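Side-chain contacts in putative TRAP PERIPLASMIC SOLUTE BINDING PROTEIN (Haemophilus influenzae, PDB 4PBQ), which binds L-gulonate and, as a periplasmic solute-binding protein, probably delivers this sugar acid to a TRAP transporter in the inner membrane: residues W103-L108 / D314-V319; D97-V102 / G128-K133; K117-P122 / H229-G234; L166-N171 / D176-M181. One frame throughout, in Å; residues are numbered along the deposited sequence.

Contact 1: residues W103-L108 / D314-V319; sequences WEWPYL and DWAKDV. With 2UF (L-gulonate), chain D.
The loop leading to helix 112-119 meets the start of the C-terminal helix 316-326 through Trp105, which touches Trp315 and Ala316. The two indoles approach by the rims of their six-membered rings. CZ2 of Trp105 lies 3.6 Å from CH2 of Trp315, and CH2 of Trp105 lies 3.7 Å from CZ3 of Trp315. Neither ring covers the face of the other. The ring centroids are 5.7 Å apart and the planes are turned by 23°, so this is a rim contact and not a stack. With chi1 at 47°, CG of Trp315 sits between its backbone N and carbonyl carbon, which folds the indole back over Ala316. CB of Ala316 therefore lies above one face of the Trp315 ring, offset toward its rim. The same methyl meets the edge of the other indole, 3.9 Å from CH2 of Trp105. In this solute-binding protein of family 7 the loop also reaches the ligand pocket. Glu104, the residue before Trp105, ends in a carboxylate that takes two hydrogen bonds from L-gulonate. Hydroxyl O1 of the ligand gives one to OE1 of Glu104 at 2.7 Å, and O2 gives the other to OE2 of Glu104 at 2.6 Å. Phe309, from helix 292-312, stacks on the Trp105 ring, while Tyr313 stacks on Trp315.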
# COMPACT_ATOMS: atom_id res chain seq x y z
N TRP A 103 -9.17 -1.94 -3.21
CA TRP A 103 -8.16 -3.01 -3.26
C TRP A 103 -7.73 -3.46 -1.88
O TRP A 103 -7.22 -4.56 -1.75
CB TRP A 103 -6.92 -2.57 -4.07
CG TRP A 103 -7.31 -1.86 -5.31
CD1 TRP A 103 -7.07 -0.55 -5.62
CD2 TRP A 103 -8.05 -2.41 -6.41
NE1 TRP A 103 -7.62 -0.25 -6.84
CE2 TRP A 103 -8.23 -1.38 -7.34
CE3 TRP A 103 -8.58 -3.67 -6.69
CZ2 TRP A 103 -8.91 -1.57 -8.52
CZ3 TRP A 103 -9.26 -3.86 -7.88
CH2 TRP A 103 -9.43 -2.82 -8.77
N GLU A 104 -7.94 -2.61 -0.87
CA GLU A 104 -7.60 -2.90 0.52
C GLU A 104 -8.80 -3.44 1.33
O GLU A 104 -8.69 -3.62 2.53
CB GLU A 104 -7.01 -1.66 1.19
CG GLU A 104 -5.53 -1.43 0.80
CD GLU A 104 -4.95 -0.11 1.33
OE1 GLU A 104 -5.75 0.83 1.56
OE2 GLU A 104 -3.72 -0.05 1.57
N TRP A 105 -9.91 -3.75 0.68
CA TRP A 105 -11.00 -4.40 1.42
C TRP A 105 -10.51 -5.76 1.92
O TRP A 105 -9.80 -6.48 1.21
CB TRP A 105 -12.25 -4.51 0.55
CG TRP A 105 -12.92 -3.18 0.29
CD1 TRP A 105 -12.49 -1.95 0.68
CD2 TRP A 105 -14.11 -2.97 -0.47
NE1 TRP A 105 -13.36 -0.97 0.23
CE2 TRP A 105 -14.36 -1.58 -0.48
CE3 TRP A 105 -15.00 -3.82 -1.13
CZ2 TRP A 105 -15.46 -1.03 -1.12
CZ3 TRP A 105 -16.10 -3.26 -1.75
CH2 TRP A 105 -16.32 -1.89 -1.74
N PRO A 106 -10.89 -6.14 3.16
CA PRO A 106 -10.27 -7.33 3.77
C PRO A 106 -10.58 -8.63 3.04
O PRO A 106 -11.70 -8.85 2.57
CB PRO A 106 -10.87 -7.33 5.18
CG PRO A 106 -11.13 -5.90 5.45
CD PRO A 106 -11.64 -5.35 4.15
N TYR A 107 -9.56 -9.47 2.89
CA TYR A 107 -9.72 -10.81 2.31
C TYR A 107 -10.20 -10.81 0.83
O TYR A 107 -10.80 -11.77 0.35
CB TYR A 107 -10.57 -11.70 3.25
CG TYR A 107 -10.01 -11.69 4.66
CD1 TYR A 107 -8.81 -12.31 4.95
CD2 TYR A 107 -10.66 -11.01 5.69
CE1 TYR A 107 -8.23 -12.25 6.23
CE2 TYR A 107 -10.10 -10.95 6.96
CZ TYR A 107 -8.90 -11.59 7.24
OH TYR A 107 -8.36 -11.55 8.51
N LEU A 108 -9.90 -9.73 0.12
CA LEU A 108 -10.24 -9.62 -1.29
C LEU A 108 -9.39 -10.56 -2.15
O LEU A 108 -9.89 -11.13 -3.12
CB LEU A 108 -10.07 -8.17 -1.75
CG LEU A 108 -10.68 -7.77 -3.09
CD1 LEU A 108 -12.20 -7.93 -3.08
CD2 LEU A 108 -10.28 -6.33 -3.40
N ASP A 314 -23.36 2.25 -4.34
CA ASP A 314 -24.17 1.66 -5.41
C ASP A 314 -23.34 0.87 -6.42
O ASP A 314 -23.90 0.15 -7.24
CB ASP A 314 -24.94 2.76 -6.16
CG ASP A 314 -24.09 3.45 -7.21
OD1 ASP A 314 -24.12 3.00 -8.38
OD2 ASP A 314 -23.39 4.43 -6.88
N TRP A 315 -22.02 0.99 -6.35
CA TRP A 315 -21.13 0.30 -7.29
C TRP A 315 -20.48 -0.94 -6.70
O TRP A 315 -19.82 -1.70 -7.42
CB TRP A 315 -20.02 1.26 -7.74
CG TRP A 315 -19.37 2.00 -6.59
CD1 TRP A 315 -19.70 3.25 -6.14
CD2 TRP A 315 -18.31 1.53 -5.75
NE1 TRP A 315 -18.91 3.58 -5.07
CE2 TRP A 315 -18.05 2.55 -4.81
CE3 TRP A 315 -17.56 0.36 -5.69
CZ2 TRP A 315 -17.06 2.42 -3.83
CZ3 TRP A 315 -16.59 0.23 -4.71
CH2 TRP A 315 -16.35 1.26 -3.80
N ALA A 316 -20.63 -1.15 -5.40
CA ALA A 316 -19.81 -2.15 -4.73
C ALA A 316 -20.13 -3.56 -5.21
O ALA A 316 -19.22 -4.34 -5.46
CB ALA A 316 -19.96 -2.04 -3.23
N LYS A 317 -21.41 -3.88 -5.38
CA LYS A 317 -21.80 -5.22 -5.81
C LYS A 317 -21.17 -5.56 -7.16
O LYS A 317 -20.57 -6.62 -7.33
CB LYS A 317 -23.33 -5.31 -5.89
CG LYS A 317 -23.86 -6.68 -6.26
CD LYS A 317 -25.38 -6.65 -6.46
CE LYS A 317 -25.95 -8.06 -6.52
NZ LYS A 317 -25.05 -8.98 -7.28
N ASP A 318 -21.28 -4.63 -8.10
CA ASP A 318 -20.75 -4.82 -9.45
C ASP A 318 -19.21 -4.90 -9.45
O ASP A 318 -18.63 -5.73 -10.16
CB ASP A 318 -21.21 -3.67 -10.35
CG ASP A 318 -20.70 -3.79 -11.76
OD1 ASP A 318 -20.93 -4.85 -12.38
OD2 ASP A 318 -20.05 -2.83 -12.25
N VAL A 319 -18.55 -4.05 -8.66
CA VAL A 319 -17.10 -4.01 -8.67
C VAL A 319 -16.53 -5.29 -8.09
O VAL A 319 -15.63 -5.91 -8.67
CB VAL A 319 -16.54 -2.76 -7.96
CG1 VAL A 319 -15.02 -2.85 -7.77
CG2 VAL A 319 -16.88 -1.51 -8.75
O6A 2UF D . 0.93 4.41 6.70
C6 2UF D . 0.61 3.25 6.43
O6B 2UF D . 0.44 2.33 7.25
C5 2UF D . 0.45 2.91 4.93
O5 2UF D . 0.75 1.54 4.75
C4 2UF D . -0.98 3.20 4.44
O4 2UF D . -1.24 4.61 4.51
C3 2UF D . -1.17 2.67 3.00
O3 2UF D . -0.10 3.12 2.10
C2 2UF D . -2.52 3.11 2.41
O2 2UF D . -2.69 2.29 1.27
C1 2UF D . -3.70 2.81 3.38
O1 2UF D . -4.92 3.10 2.68

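Contact 2: residues D97-V102 / G128-K133; sequences DPIFGV and GQKMEK
Apolar contacts dominate between Phe100 and the pair Lys130 and Met131, where a 3-10 segment packs against residues 128-133, around the end of helix 122-129 and the 3-10 turn at 131-133. CE1 of Phe100 is only 3.3 Å from CG of Met131, a tight fit. The Phe100 ring also touches CB of Lys130, 3.9 Å from CE1 of Phe100. Further out, CD of Lys130 comes to 4.3 Å from CG2 of Ile99. This methyl of Ile99 lies over one face of the Phe100 ring, toward its rim.

On the opposite side of the ring plane Met131 makes an oblique Met-aromatic contact. It is a selenomethionine, and its SE stands 5.2 Å from the ring centroid of Phe100, 29° off the ring normal. CG of Met131 stays beside its backbone N (chi1 -63°), a position that brings this carbon against the ring.

The polar contacts are fewer. O of Lys130 lies at the edge of the Phe100 ring, near its plane, 3.6 Å from CZ. Within 97-102, OD1 of Asp97 accepts from N of Ile99 at 3.2 Å, with an N-H...O angle of 170°, and closes an Asx turn. The donor stands above the carboxylate plane. OD2 of Asp97 is bonded to Tyr134.

No hydrogen bond joins the two segments. Shape and dispersion probably account for most of the attraction, with a weak electrostatic share from the carbonyl at the ring edge.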
# COMPACT_ATOMS: atom_id res chain seq x y z
N ASP A 97 -12.74 9.83 -2.79
CA ASP A 97 -13.68 9.00 -3.53
C ASP A 97 -13.40 7.57 -3.12
O ASP A 97 -12.33 7.02 -3.40
CB ASP A 97 -13.49 9.17 -5.05
CG ASP A 97 -14.54 8.43 -5.87
OD1 ASP A 97 -15.11 7.44 -5.37
OD2 ASP A 97 -14.79 8.82 -7.05
N PRO A 98 -14.37 6.92 -2.48
CA PRO A 98 -14.08 5.63 -1.84
C PRO A 98 -13.73 4.51 -2.82
O PRO A 98 -13.18 3.51 -2.39
CB PRO A 98 -15.38 5.28 -1.11
CG PRO A 98 -16.17 6.54 -1.07
CD PRO A 98 -15.75 7.38 -2.22
N ILE A 99 -14.05 4.67 -4.11
CA ILE A 99 -13.78 3.59 -5.05
C ILE A 99 -12.28 3.24 -5.07
O ILE A 99 -11.90 2.08 -5.28
CB ILE A 99 -14.32 3.89 -6.47
CG1 ILE A 99 -14.38 2.58 -7.27
CG2 ILE A 99 -13.49 4.95 -7.17
CD1 ILE A 99 -15.46 2.52 -8.30
N PHE A 100 -11.44 4.23 -4.85
CA PHE A 100 -9.99 4.01 -4.92
C PHE A 100 -9.46 3.11 -3.81
O PHE A 100 -8.35 2.59 -3.90
CB PHE A 100 -9.23 5.34 -4.92
CG PHE A 100 -9.63 6.25 -6.04
CD1 PHE A 100 -9.60 5.79 -7.36
CD2 PHE A 100 -10.04 7.54 -5.79
CE1 PHE A 100 -9.99 6.62 -8.41
CE2 PHE A 100 -10.46 8.37 -6.84
CZ PHE A 100 -10.42 7.90 -8.15
N GLY A 101 -10.24 2.95 -2.74
CA GLY A 101 -9.79 2.14 -1.63
C GLY A 101 -10.17 0.66 -1.69
O GLY A 101 -9.83 -0.11 -0.78
N VAL A 102 -10.87 0.27 -2.76
CA VAL A 102 -11.44 -1.07 -2.85
C VAL A 102 -10.39 -2.19 -2.74
O VAL A 102 -10.69 -3.25 -2.20
CB VAL A 102 -12.29 -1.25 -4.14
CG1 VAL A 102 -11.43 -1.18 -5.40
CG2 VAL A 102 -13.06 -2.56 -4.10
N GLY A 128 -8.49 2.91 -12.08
CA GLY A 128 -7.30 3.75 -12.12
C GLY A 128 -7.49 5.02 -12.94
O GLY A 128 -7.01 6.10 -12.57
N GLN A 129 -8.17 4.88 -14.09
CA GLN A 129 -8.48 6.00 -14.98
C GLN A 129 -9.30 7.09 -14.30
O GLN A 129 -9.20 8.26 -14.65
CB GLN A 129 -9.21 5.50 -16.22
CG GLN A 129 -8.30 4.81 -17.23
CD GLN A 129 -9.07 4.15 -18.37
OE1 GLN A 129 -8.49 3.38 -19.14
NE2 GLN A 129 -10.36 4.44 -18.48
N LYS A 130 -10.12 6.69 -13.33
CA LYS A 130 -10.95 7.65 -12.62
C LYS A 130 -10.15 8.60 -11.74
O LYS A 130 -10.68 9.62 -11.30
CB LYS A 130 -11.96 6.93 -11.72
CG LYS A 130 -13.03 6.15 -12.45
CD LYS A 130 -13.94 5.41 -11.46
CE LYS A 130 -15.28 5.03 -12.09
NZ LYS A 130 -15.12 4.53 -13.49
N MSE A 131 -8.89 8.28 -11.47
CA MSE A 131 -8.05 9.18 -10.68
C MSE A 131 -7.79 10.49 -11.43
O MSE A 131 -7.49 11.50 -10.83
CB MSE A 131 -6.74 8.50 -10.30
CG MSE A 131 -6.93 7.29 -9.42
SE MSE A 131 -5.19 6.52 -8.90
CE MSE A 131 -4.63 7.83 -7.74
N GLU A 132 -7.93 10.47 -12.76
CA GLU A 132 -7.71 11.68 -13.55
C GLU A 132 -8.69 12.81 -13.20
O GLU A 132 -8.35 13.99 -13.31
CB GLU A 132 -7.72 11.35 -15.05
CG GLU A 132 -6.54 10.45 -15.39
CD GLU A 132 -6.58 9.88 -16.79
OE1 GLU A 132 -6.95 10.62 -17.72
OE2 GLU A 132 -6.23 8.68 -16.95
N LYS A 133 -9.89 12.44 -12.78
CA LYS A 133 -10.87 13.42 -12.32
C LYS A 133 -10.37 14.23 -11.12
O LYS A 133 -10.84 15.35 -10.87
CB LYS A 133 -12.15 12.67 -11.92
CG LYS A 133 -13.23 13.53 -11.31
CD LYS A 133 -14.50 12.70 -11.09
CE LYS A 133 -15.64 13.52 -10.47
NZ LYS A 133 -16.89 12.70 -10.35

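Contact 3: residues K117-P122 / H229-G234; sequences KVLESP and HIFSPG
The Phe231 ring is approached obliquely by a methyl group of Leu119, while Phe146 packs against Phe231 edge-to-face. CD1 of Leu119 lies 4.1 Å from CE2 of Phe231. The same methyl reaches the pyrrolidine ring two residues on, 4.2 Å from CB of Pro233. The Leu119 side chain runs at about a right angle to that of Pro233. One methyl thus bridges two residues that face the same way from the strand. Ser232, between them, points away from the helix and bonds to Arg147.

In Leu119, CG stays beside the backbone N (chi1 -69°), and the chain carries CD1 forward to the strand. Just after Leu119 the helix ends. O of Val118 takes two bonds there, one from OG of Ser121 at 2.7 Å and one from N of Ser121 at 3.0 Å. The hydroxyl approaches in the carbonyl plane, on a lone pair. Ser121 is also the N-cap residue of helix 122-129, so this bond sits at the junction of two helices.

The contact packs the last turn of helix 112-119 against Phe231 and Pro233 of strand 231-239. Strand 136-151 pairs antiparallel with that strand, and its Tyr141 touches Leu119. Trp103, from the segment before helix 112-119, also touches Leu119.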
# COMPACT_ATOMS: atom_id res chain seq x y z
N LYS A 117 -2.82 -10.37 -10.44
CA LYS A 117 -3.69 -10.71 -11.56
C LYS A 117 -4.88 -9.77 -11.63
O LYS A 117 -5.22 -9.27 -12.71
CB LYS A 117 -4.15 -12.16 -11.44
CG LYS A 117 -4.94 -12.67 -12.62
CD LYS A 117 -5.40 -14.11 -12.37
CE LYS A 117 -6.08 -14.70 -13.61
NZ LYS A 117 -6.49 -16.09 -13.34
N VAL A 118 -5.52 -9.53 -10.49
CA VAL A 118 -6.66 -8.63 -10.48
C VAL A 118 -6.24 -7.18 -10.78
O VAL A 118 -6.94 -6.46 -11.47
CB VAL A 118 -7.40 -8.66 -9.15
CG1 VAL A 118 -8.42 -7.56 -9.09
CG2 VAL A 118 -8.06 -10.03 -8.94
N LEU A 119 -5.10 -6.77 -10.25
CA LEU A 119 -4.64 -5.38 -10.46
C LEU A 119 -4.15 -5.15 -11.89
O LEU A 119 -3.94 -4.00 -12.32
CB LEU A 119 -3.54 -5.02 -9.47
CG LEU A 119 -4.06 -4.91 -8.03
CD1 LEU A 119 -2.95 -4.85 -7.02
CD2 LEU A 119 -4.99 -3.72 -7.85
N GLU A 120 -3.97 -6.24 -12.61
CA GLU A 120 -3.65 -6.17 -14.03
C GLU A 120 -4.90 -6.33 -14.92
O GLU A 120 -4.79 -6.37 -16.15
CB GLU A 120 -2.52 -7.17 -14.36
CG GLU A 120 -1.19 -6.67 -13.77
CD GLU A 120 -0.01 -7.61 -13.88
OE1 GLU A 120 -0.18 -8.77 -14.30
OE2 GLU A 120 1.11 -7.17 -13.51
N SER A 121 -6.09 -6.37 -14.32
CA SER A 121 -7.31 -6.64 -15.09
C SER A 121 -7.99 -5.35 -15.55
O SER A 121 -7.64 -4.27 -15.11
CB SER A 121 -8.29 -7.47 -14.26
OG SER A 121 -8.94 -6.67 -13.29
N PRO A 122 -8.97 -5.46 -16.45
CA PRO A 122 -9.63 -4.25 -16.95
C PRO A 122 -10.30 -3.41 -15.87
O PRO A 122 -10.23 -2.18 -15.94
CB PRO A 122 -10.68 -4.81 -17.93
CG PRO A 122 -10.07 -6.06 -18.44
CD PRO A 122 -9.30 -6.64 -17.27
N HIS A 229 -4.65 -9.60 6.65
CA HIS A 229 -6.05 -9.16 6.59
C HIS A 229 -6.41 -8.29 5.39
O HIS A 229 -7.55 -8.30 4.94
CB HIS A 229 -6.41 -8.45 7.90
CG HIS A 229 -5.45 -7.38 8.31
ND1 HIS A 229 -4.25 -7.65 8.95
CD2 HIS A 229 -5.49 -6.03 8.16
CE1 HIS A 229 -3.60 -6.52 9.17
NE2 HIS A 229 -4.34 -5.52 8.71
N ILE A 230 -5.43 -7.54 4.88
CA ILE A 230 -5.64 -6.51 3.86
C ILE A 230 -4.41 -6.53 2.95
O ILE A 230 -3.28 -6.74 3.45
CB ILE A 230 -5.83 -5.11 4.50
CG1 ILE A 230 -7.24 -4.99 5.11
CG2 ILE A 230 -5.54 -3.98 3.48
CD1 ILE A 230 -7.51 -3.68 5.86
N PHE A 231 -4.61 -6.36 1.64
CA PHE A 231 -3.50 -6.27 0.69
C PHE A 231 -3.30 -4.81 0.30
O PHE A 231 -4.24 -4.16 -0.13
CB PHE A 231 -3.75 -7.07 -0.59
CG PHE A 231 -2.57 -7.01 -1.55
CD1 PHE A 231 -1.51 -7.91 -1.44
CD2 PHE A 231 -2.49 -6.01 -2.49
CE1 PHE A 231 -0.40 -7.81 -2.30
CE2 PHE A 231 -1.39 -5.91 -3.36
CZ PHE A 231 -0.35 -6.81 -3.25
N SER A 232 -2.08 -4.30 0.43
CA SER A 232 -1.78 -2.91 0.10
C SER A 232 -0.97 -2.78 -1.19
O SER A 232 0.20 -3.16 -1.22
CB SER A 232 -1.01 -2.30 1.25
OG SER A 232 -1.86 -1.93 2.33
N PRO A 233 -1.57 -2.23 -2.24
CA PRO A 233 -0.81 -1.89 -3.44
C PRO A 233 -0.07 -0.58 -3.26
O PRO A 233 -0.49 0.26 -2.46
CB PRO A 233 -1.88 -1.69 -4.49
CG PRO A 233 -3.17 -1.83 -3.83
CD PRO A 233 -2.98 -1.82 -2.37
N GLY A 234 1.02 -0.42 -4.00
CA GLY A 234 1.71 0.86 -4.11
C GLY A 234 1.52 1.41 -5.52
O GLY A 234 1.96 0.82 -6.51

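Contact 4: residues L166-N171 / D176-M181; sequences LRVPLN and DWAKAM. With 2UF (L-gulonate), chain D.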
# COMPACT_ATOMS: atom_id res chain seq x y z
N LEU A 166 -4.20 -0.30 18.65
CA LEU A 166 -3.41 -0.44 17.43
C LEU A 166 -3.44 0.86 16.66
O LEU A 166 -4.51 1.42 16.41
CB LEU A 166 -4.01 -1.55 16.57
CG LEU A 166 -3.06 -2.47 15.81
CD1 LEU A 166 -2.15 -3.24 16.79
CD2 LEU A 166 -3.85 -3.45 14.94
N ARG A 167 -2.27 1.36 16.28
CA ARG A 167 -2.25 2.43 15.30
C ARG A 167 -2.81 1.90 13.99
O ARG A 167 -2.50 0.78 13.58
CB ARG A 167 -0.84 2.95 15.06
CG ARG A 167 -0.74 3.99 13.97
CD ARG A 167 -0.41 3.40 12.63
NE ARG A 167 -0.27 4.40 11.58
CZ ARG A 167 -0.03 4.11 10.32
NH1 ARG A 167 0.11 2.83 9.94
NH2 ARG A 167 0.07 5.07 9.43
N VAL A 168 -3.62 2.72 13.33
CA VAL A 168 -4.03 2.45 11.95
C VAL A 168 -3.71 3.65 11.05
O VAL A 168 -3.46 4.76 11.53
CB VAL A 168 -5.54 2.09 11.84
CG1 VAL A 168 -5.83 0.78 12.60
CG2 VAL A 168 -6.41 3.23 12.37
N PRO A 169 -3.70 3.43 9.74
CA PRO A 169 -3.37 4.57 8.86
C PRO A 169 -4.47 5.63 8.78
O PRO A 169 -5.54 5.51 9.42
CB PRO A 169 -3.17 3.93 7.49
CG PRO A 169 -3.64 2.51 7.60
CD PRO A 169 -3.68 2.14 9.05
N LEU A 170 -4.17 6.68 8.01
CA LEU A 170 -5.06 7.82 7.82
C LEU A 170 -6.17 7.51 6.80
O LEU A 170 -6.31 8.18 5.77
CB LEU A 170 -4.24 9.02 7.34
CG LEU A 170 -3.12 9.46 8.30
CD1 LEU A 170 -2.29 10.56 7.63
CD2 LEU A 170 -3.65 9.95 9.63
N ASN A 171 -6.99 6.52 7.16
CA ASN A 171 -7.97 5.93 6.27
C ASN A 171 -9.00 5.21 7.13
O ASN A 171 -8.68 4.27 7.83
CB ASN A 171 -7.27 4.96 5.33
CG ASN A 171 -8.23 4.25 4.38
OD1 ASN A 171 -9.44 4.23 4.58
ND2 ASN A 171 -7.66 3.64 3.35
N ASP A 176 -12.42 1.26 10.82
CA ASP A 176 -13.57 0.34 10.86
C ASP A 176 -13.17 -1.14 10.95
O ASP A 176 -13.78 -1.92 11.69
CB ASP A 176 -14.47 0.59 9.65
CG ASP A 176 -15.12 1.96 9.67
OD1 ASP A 176 -15.21 2.61 10.75
OD2 ASP A 176 -15.57 2.37 8.59
N TRP A 177 -12.14 -1.52 10.19
CA TRP A 177 -11.61 -2.87 10.26
C TRP A 177 -11.21 -3.21 11.70
O TRP A 177 -11.58 -4.25 12.24
CB TRP A 177 -10.41 -3.03 9.29
CG TRP A 177 -9.61 -4.25 9.61
CD1 TRP A 177 -9.88 -5.53 9.22
CD2 TRP A 177 -8.43 -4.32 10.42
NE1 TRP A 177 -8.96 -6.40 9.75
CE2 TRP A 177 -8.05 -5.68 10.49
CE3 TRP A 177 -7.67 -3.37 11.11
CZ2 TRP A 177 -6.94 -6.11 11.22
CZ3 TRP A 177 -6.55 -3.80 11.83
CH2 TRP A 177 -6.20 -5.15 11.87
N ALA A 178 -10.48 -2.30 12.33
CA ALA A 178 -9.99 -2.56 13.68
C ALA A 178 -11.16 -2.71 14.64
O ALA A 178 -11.16 -3.62 15.45
CB ALA A 178 -9.06 -1.47 14.14
N LYS A 179 -12.16 -1.86 14.51
CA LYS A 179 -13.33 -1.97 15.40
C LYS A 179 -14.09 -3.28 15.17
O LYS A 179 -14.67 -3.85 16.11
CB LYS A 179 -14.24 -0.75 15.23
CG LYS A 179 -13.54 0.56 15.68
CD LYS A 179 -14.38 1.79 15.47
CE LYS A 179 -15.48 1.83 16.53
NZ LYS A 179 -15.98 3.20 16.70
N ALA A 180 -14.12 -3.76 13.94
CA ALA A 180 -14.78 -5.04 13.66
C ALA A 180 -14.04 -6.22 14.31
O ALA A 180 -14.64 -7.27 14.56
CB ALA A 180 -14.90 -5.26 12.14
N MSE A 181 -12.74 -6.03 14.56
CA MSE A 181 -11.90 -7.01 15.26
C MSE A 181 -11.96 -6.86 16.79
O MSE A 181 -11.33 -7.63 17.50
CB MSE A 181 -10.44 -6.91 14.81
CG MSE A 181 -10.18 -7.13 13.31
SE MSE A 181 -10.82 -8.86 12.65
CE MSE A 181 -12.21 -8.25 11.44
O6A 2UF D . 0.93 4.41 6.70
C6 2UF D . 0.61 3.25 6.43
O6B 2UF D . 0.44 2.33 7.25
C5 2UF D . 0.45 2.91 4.93
O5 2UF D . 0.75 1.54 4.75
C4 2UF D . -0.98 3.20 4.44
O4 2UF D . -1.24 4.61 4.51
C3 2UF D . -1.17 2.67 3.00
O3 2UF D . -0.10 3.12 2.10
C2 2UF D . -2.52 3.11 2.41
O2 2UF D . -2.69 2.29 1.27
C1 2UF D . -3.70 2.81 3.38
O1 2UF D . -4.92 3.10 2.68
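Leu166 and Val168 pack on Trp177 and Ala178 inside a beta-alpha-beta unit made of strand 165-168, helix 172-180 and strand 184-187. In Trp177, CG lies anti to the backbone N (chi1 164°), which carries the six-membered ring across to Leu166. Its edge meets Leu166, with CZ3 of Trp177 at 4.1 Å from CD2 of Leu166. CG of Met181, a selenomethionine, lies over one face of that indole. Next along the strand, CG1 of Val168 is 4.2 Å from CB of Ala178.

Arg167, between the two apolar residues, projects to the opposite side of the strand and reaches L-gulonate. A bend at chi2 (-93°) turns the chain toward the ligand, and the rest is extended. The guanidinium then meets the ligand carboxylate edge-on through two nearly straight bonds. NH1 of Arg167 gives a bond to O6B of the ligand at 2.8 Å, and NH2 gives one to O6A at 2.9 Å. NE of Arg167 bonds to O of Met188, so both ends of the group are held and its rotation is fixed. CA of Pro169 covers one guanidinium face.

Asn171 works at the other end of the ligand, where its amide makes two bonds. OD1 caps helix 172-180 at N of Leu173, and ND2 of Asn171 donates to O1 of L-gulonate at 2.9 Å.

Contacts 1 and 4 both reach L-gulonate, and their centres are about 17 Å apart. Contact 4 reaches both ends of the ligand, while contact 1 meets it at the O1 end. Contact 3 is close to the pocket, with the Pro233 side chain about 5 Å from the ligand. It joins contact 1 through a probable hydrogen bond of 2.7 Å between OG of Ser232 and OE2 of Glu104. It meets contact 4 where His229 stacks on Trp177. Contact 2 is farther from the ligand, the Phe100 side chain about 9 Å from it. It touches contact 1, with CH2 of Trp315 at 3.7 Å from CA of Ile99.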